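Putative sugar phosphate isomerase (Acidithiobacillus ferrooxidans, PDB 3L2H) is a metal-binding protein of the cupin family that probably acts as a sugar phosphate isomerase. Local coordinates at the interface of chains A and B. Sequence-based numbering; all coordinates share one arbitrary frame. Chains: chain A/B, Putative sugar phosphate isomerase.

Contact 1: the interface of chains A and B. Residues chain A 41-46; chain B 69-70, 97-99.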
# COMPACT_ATOMS: atom_id res chain seq x y z
N VAL A 41 4.16 -23.34 0.78
CA VAL A 41 2.71 -23.33 0.52
C VAL A 41 2.27 -22.15 -0.38
O VAL A 41 1.10 -22.07 -0.75
CB VAL A 41 1.85 -23.37 1.81
CG1 VAL A 41 2.21 -24.59 2.70
CG2 VAL A 41 1.94 -22.01 2.60
N GLY A 42 3.19 -21.26 -0.71
CA GLY A 42 2.91 -20.15 -1.60
C GLY A 42 2.49 -18.82 -0.98
O GLY A 42 1.96 -17.97 -1.67
N LEU A 43 2.74 -18.62 0.31
CA LEU A 43 2.56 -17.31 0.94
C LEU A 43 3.54 -16.33 0.34
O LEU A 43 4.71 -16.65 0.13
CB LEU A 43 2.75 -17.37 2.45
CG LEU A 43 1.83 -18.25 3.28
CD1 LEU A 43 2.14 -18.03 4.80
CD2 LEU A 43 0.36 -17.97 2.93
N ARG A 44 3.07 -15.13 0.07
CA ARG A 44 3.90 -14.12 -0.56
C ARG A 44 3.99 -12.82 0.20
O ARG A 44 4.80 -11.98 -0.15
CB ARG A 44 3.34 -13.84 -1.96
CG ARG A 44 3.44 -15.06 -2.89
CD ARG A 44 2.79 -14.79 -4.21
NE ARG A 44 3.66 -14.06 -5.13
CZ ARG A 44 3.69 -12.75 -5.30
NH1 ARG A 44 2.90 -11.93 -4.57
NH2 ARG A 44 4.53 -12.23 -6.20
N HIS A 45 3.15 -12.63 1.21
CA HIS A 45 3.17 -11.37 1.98
C HIS A 45 3.66 -11.51 3.38
O HIS A 45 3.87 -10.53 4.07
CB HIS A 45 1.79 -10.81 1.97
CG HIS A 45 1.32 -10.53 0.58
ND1 HIS A 45 1.84 -9.49 -0.17
CD2 HIS A 45 0.44 -11.18 -0.21
CE1 HIS A 45 1.25 -9.50 -1.37
NE2 HIS A 45 0.38 -10.50 -1.40
N MSE A 46 3.81 -12.75 3.82
CA MSE A 46 4.53 -12.97 5.05
C MSE A 46 5.49 -14.14 4.89
O MSE A 46 5.32 -15.02 4.02
CB MSE A 46 3.59 -13.13 6.26
CG MSE A 46 2.50 -14.14 6.13
SE MSE A 46 1.03 -13.84 7.40
CE MSE A 46 0.14 -15.34 6.81
N GLU B 69 -3.44 -12.93 3.98
CA GLU B 69 -2.89 -14.26 4.16
C GLU B 69 -3.11 -14.67 5.62
O GLU B 69 -3.22 -13.83 6.50
CB GLU B 69 -1.41 -14.28 3.78
CG GLU B 69 -1.23 -14.30 2.24
CD GLU B 69 0.21 -14.30 1.78
OE1 GLU B 69 1.15 -14.08 2.57
OE2 GLU B 69 0.40 -14.45 0.56
N GLU B 70 -3.11 -15.98 5.84
CA GLU B 70 -3.39 -16.61 7.09
C GLU B 70 -2.68 -17.94 7.14
O GLU B 70 -2.54 -18.60 6.10
CB GLU B 70 -4.91 -16.91 7.13
CG GLU B 70 -5.39 -17.20 8.39
CD GLU B 70 -6.92 -17.47 8.49
OE1 GLU B 70 -7.67 -17.79 7.50
OE2 GLU B 70 -7.32 -17.41 9.64
N GLY B 97 -1.07 -23.26 5.39
CA GLY B 97 -1.07 -21.87 5.03
C GLY B 97 -2.02 -21.57 3.85
O GLY B 97 -2.21 -22.42 2.95
N PHE B 98 -2.54 -20.36 3.86
CA PHE B 98 -3.56 -19.91 2.93
C PHE B 98 -3.13 -18.64 2.15
O PHE B 98 -3.37 -17.52 2.62
CB PHE B 98 -4.87 -19.68 3.69
CG PHE B 98 -5.37 -20.91 4.38
CD1 PHE B 98 -6.01 -21.91 3.68
CD2 PHE B 98 -5.07 -21.15 5.71
CE1 PHE B 98 -6.37 -23.10 4.29
CE2 PHE B 98 -5.46 -22.33 6.35
CZ PHE B 98 -6.12 -23.30 5.61
N PRO B 99 -2.51 -18.82 0.99
CA PRO B 99 -2.39 -17.71 0.05
C PRO B 99 -3.79 -17.22 -0.28
O PRO B 99 -4.75 -18.01 -0.25
CB PRO B 99 -1.71 -18.32 -1.17
CG PRO B 99 -1.16 -19.66 -0.70
CD PRO B 99 -2.09 -20.11 0.39

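Contact 2: the interface of chains A and B. Residues chain A 83, 97-99, 102-103; chain B 7, 41-43.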
# COMPACT_ATOMS: atom_id res chain seq x y z
N MSE A 83 18.75 -7.51 22.95
CA MSE A 83 17.76 -6.52 22.53
C MSE A 83 18.23 -5.19 23.08
O MSE A 83 18.31 -5.01 24.29
CB MSE A 83 16.38 -6.94 23.05
CG MSE A 83 15.29 -6.54 22.32
SE MSE A 83 13.65 -7.47 22.71
CE MSE A 83 13.87 -7.93 24.56
N GLY A 97 8.28 -10.12 19.96
CA GLY A 97 7.81 -9.37 18.79
C GLY A 97 8.49 -8.04 18.61
O GLY A 97 8.80 -7.36 19.60
N PHE A 98 8.67 -7.66 17.34
CA PHE A 98 9.30 -6.41 17.00
C PHE A 98 8.45 -5.53 16.11
O PHE A 98 8.50 -5.63 14.86
CB PHE A 98 10.64 -6.71 16.33
CG PHE A 98 11.56 -7.49 17.20
CD1 PHE A 98 12.27 -6.85 18.17
CD2 PHE A 98 11.69 -8.86 17.06
CE1 PHE A 98 13.11 -7.58 19.01
CE2 PHE A 98 12.52 -9.59 17.89
CZ PHE A 98 13.25 -8.95 18.86
N PRO A 99 7.70 -4.62 16.72
CA PRO A 99 7.10 -3.56 15.96
C PRO A 99 8.19 -2.72 15.30
O PRO A 99 9.34 -2.71 15.76
CB PRO A 99 6.34 -2.73 17.01
CG PRO A 99 6.29 -3.57 18.27
CD PRO A 99 7.51 -4.44 18.18
N ALA A 102 11.22 -0.45 17.01
CA ALA A 102 11.13 -0.63 18.43
C ALA A 102 12.47 -0.97 19.06
O ALA A 102 12.88 -0.37 20.06
CB ALA A 102 10.09 -1.74 18.75
N ALA A 103 13.17 -1.96 18.52
CA ALA A 103 14.38 -2.46 19.17
C ALA A 103 15.21 -3.30 18.23
O ALA A 103 14.66 -4.19 17.55
CB ALA A 103 14.03 -3.31 20.38
N LEU B 7 8.70 -6.42 24.99
CA LEU B 7 8.59 -7.06 23.70
C LEU B 7 8.73 -8.58 23.81
O LEU B 7 8.41 -9.29 22.88
CB LEU B 7 9.66 -6.55 22.74
CG LEU B 7 9.70 -5.10 22.39
CD1 LEU B 7 10.88 -4.83 21.38
CD2 LEU B 7 8.38 -4.70 21.84
N VAL B 41 2.58 -7.23 22.54
CA VAL B 41 3.90 -6.60 22.36
C VAL B 41 3.83 -5.38 21.44
O VAL B 41 4.81 -4.70 21.27
CB VAL B 41 5.01 -7.61 21.87
CG1 VAL B 41 5.09 -8.84 22.85
CG2 VAL B 41 4.82 -8.03 20.42
N GLY B 42 2.69 -5.15 20.83
CA GLY B 42 2.50 -3.98 20.01
C GLY B 42 2.61 -4.15 18.51
O GLY B 42 2.75 -3.16 17.80
N LEU B 43 2.55 -5.38 17.99
CA LEU B 43 2.53 -5.57 16.55
C LEU B 43 1.21 -5.00 16.00
O LEU B 43 0.15 -5.23 16.61
CB LEU B 43 2.64 -7.06 16.20
CG LEU B 43 3.94 -7.76 16.60
CD1 LEU B 43 3.97 -9.18 16.09
CD2 LEU B 43 5.17 -6.96 16.09

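Contact 1: the interface of chains A and B
A:Leu43 and B:Pro99 form the apolar centre of this patch, part of a two-fold symmetric interface that probably helps to pair two cupin subunits. The CD2 branch of A:Leu43 does the touching, its methyl lying 3.6 Å from B:Pro99 N and equally near the carbonyl carbon of B:Phe98, so it rests on the peptide link between the two residues rather than on an aromatic ring. Beside it, A:Val41 points CG2 at the backbone of B:Gly97, 3.9 Å from CA. The pyrrolidine ring of B:Pro99 leans its CG tip towards the backbone oxygens of A:Val41 and A:Gly42.

Farther out, A:Met46, a selenomethionine, and B:Glu69 run past each other in opposite directions. A:Met46 places CG between its backbone N and carbonyl carbon (chi1 52°), and the extended chain carries CE along B:Glu69. That methyl lies against the peptide link from B:Glu69 to B:Glu70, 3.5 Å from B:Glu70 N, with B:Glu69 CB just beyond.

At the polar rim the extended B:Glu69 presents its carboxylate to consecutive backbone amides. A:Arg44 N donates to OE2 at 2.8 Å, nearly straight at 174° and on the syn side. A:His45 N donates to OE1, also at 2.8 Å and syn, but more bent and farther out of the carboxylate plane; A:Met46 N adds a weak bond to OE1. Gripping both oxygens restrains rotation of the carboxylate. The side chains of A:His45 and B:Glu69 cross at about a right angle, with ring and carboxylate planes inclined by 54°. Ring carbon CD2 of A:His45 is 3.4 Å from B:Glu69 OE2.

Chain A supplies the end of helix 37-41, the following loop and the start of strand 46-53; chain B supplies B:Glu69 just before strand 70-76, B:Glu70 at its start, the end of strand 95-98 and B:Pro99 just after it.

Contact 2: the interface of chains A and B
B:Leu7 of one subunit is inserted, side chain first, among A:Met83, A:Gly97, A:Phe98, A:Pro99, A:Ala102 and A:Ala103 of the other, an apolar anchor that probably helps to hold the two subunits together. Its CG stands anti to the carbonyl carbon (chi1 -60°), and the side chain lies along the carbonyl oxygen of A:Gly97. That oxygen is 3.4 Å from B:Leu7 CB and 3.5 Å from CD2. The forked end then sends its two methyls to different neighbours. CD1 reaches A:Ala103 CB at 3.6 Å, with A:Ala102 CB a little farther away. CD2 also reaches the proline ring, 3.8 Å from A:Pro99 CD.

The surrounding groups meet this leucine at different angles. A:Phe98 crosses it at about a right angle. The B:Leu7 CD1 methyl is raised from the plane of the phenyl ring and meets it near ring atom CD1, at 4.0 Å, and the neighbouring CE1. A:Met83, a selenomethionine, crosses obliquely; its CG is anti to the backbone N (chi1 -152°), and the selenium, rather than the terminal methyl, lies 4.0 Å from B:Leu7 CD1. A:Pro99 is also oblique to B:Leu7 but roughly perpendicular to B:Leu43, so its ring is approached by two leucines of the partner.

A backbone bond probably helps to set the register of this packing: A:Gly97 N donates to B:Leu7 O at 3.0 Å, with 163° at the hydrogen. The same glycine also touches B:Val41, so one short stretch of chain A meets two separate segments of chain B.

In chain B these segments are the 3-10 helix 4-7 near the N-terminus and the end of helix 37-41 with its following loop. They pack against strands 79-83 and 95-98 of chain A and the loop residues that follow the latter strand.

Contact 1 and contact 2 lie about 22 Å apart, measured between the centres of their C-alpha atoms, in one two-fold symmetric interface. They share residues 41-43 and 97-99 with the chains exchanged: chain A supplies the first segment in contact 1 and chain B supplies it in contact 2. The common core is thus built twice, while contact 1 shows its glutamate-bound flank and contact 2 its N-terminal flank. By symmetry, each flank has a counterpart at the other end. Such reciprocal packing is consistent with a two-fold pair of subunits within the deposited four-chain assembly, although the structure alone does not prove the oligomer in solution.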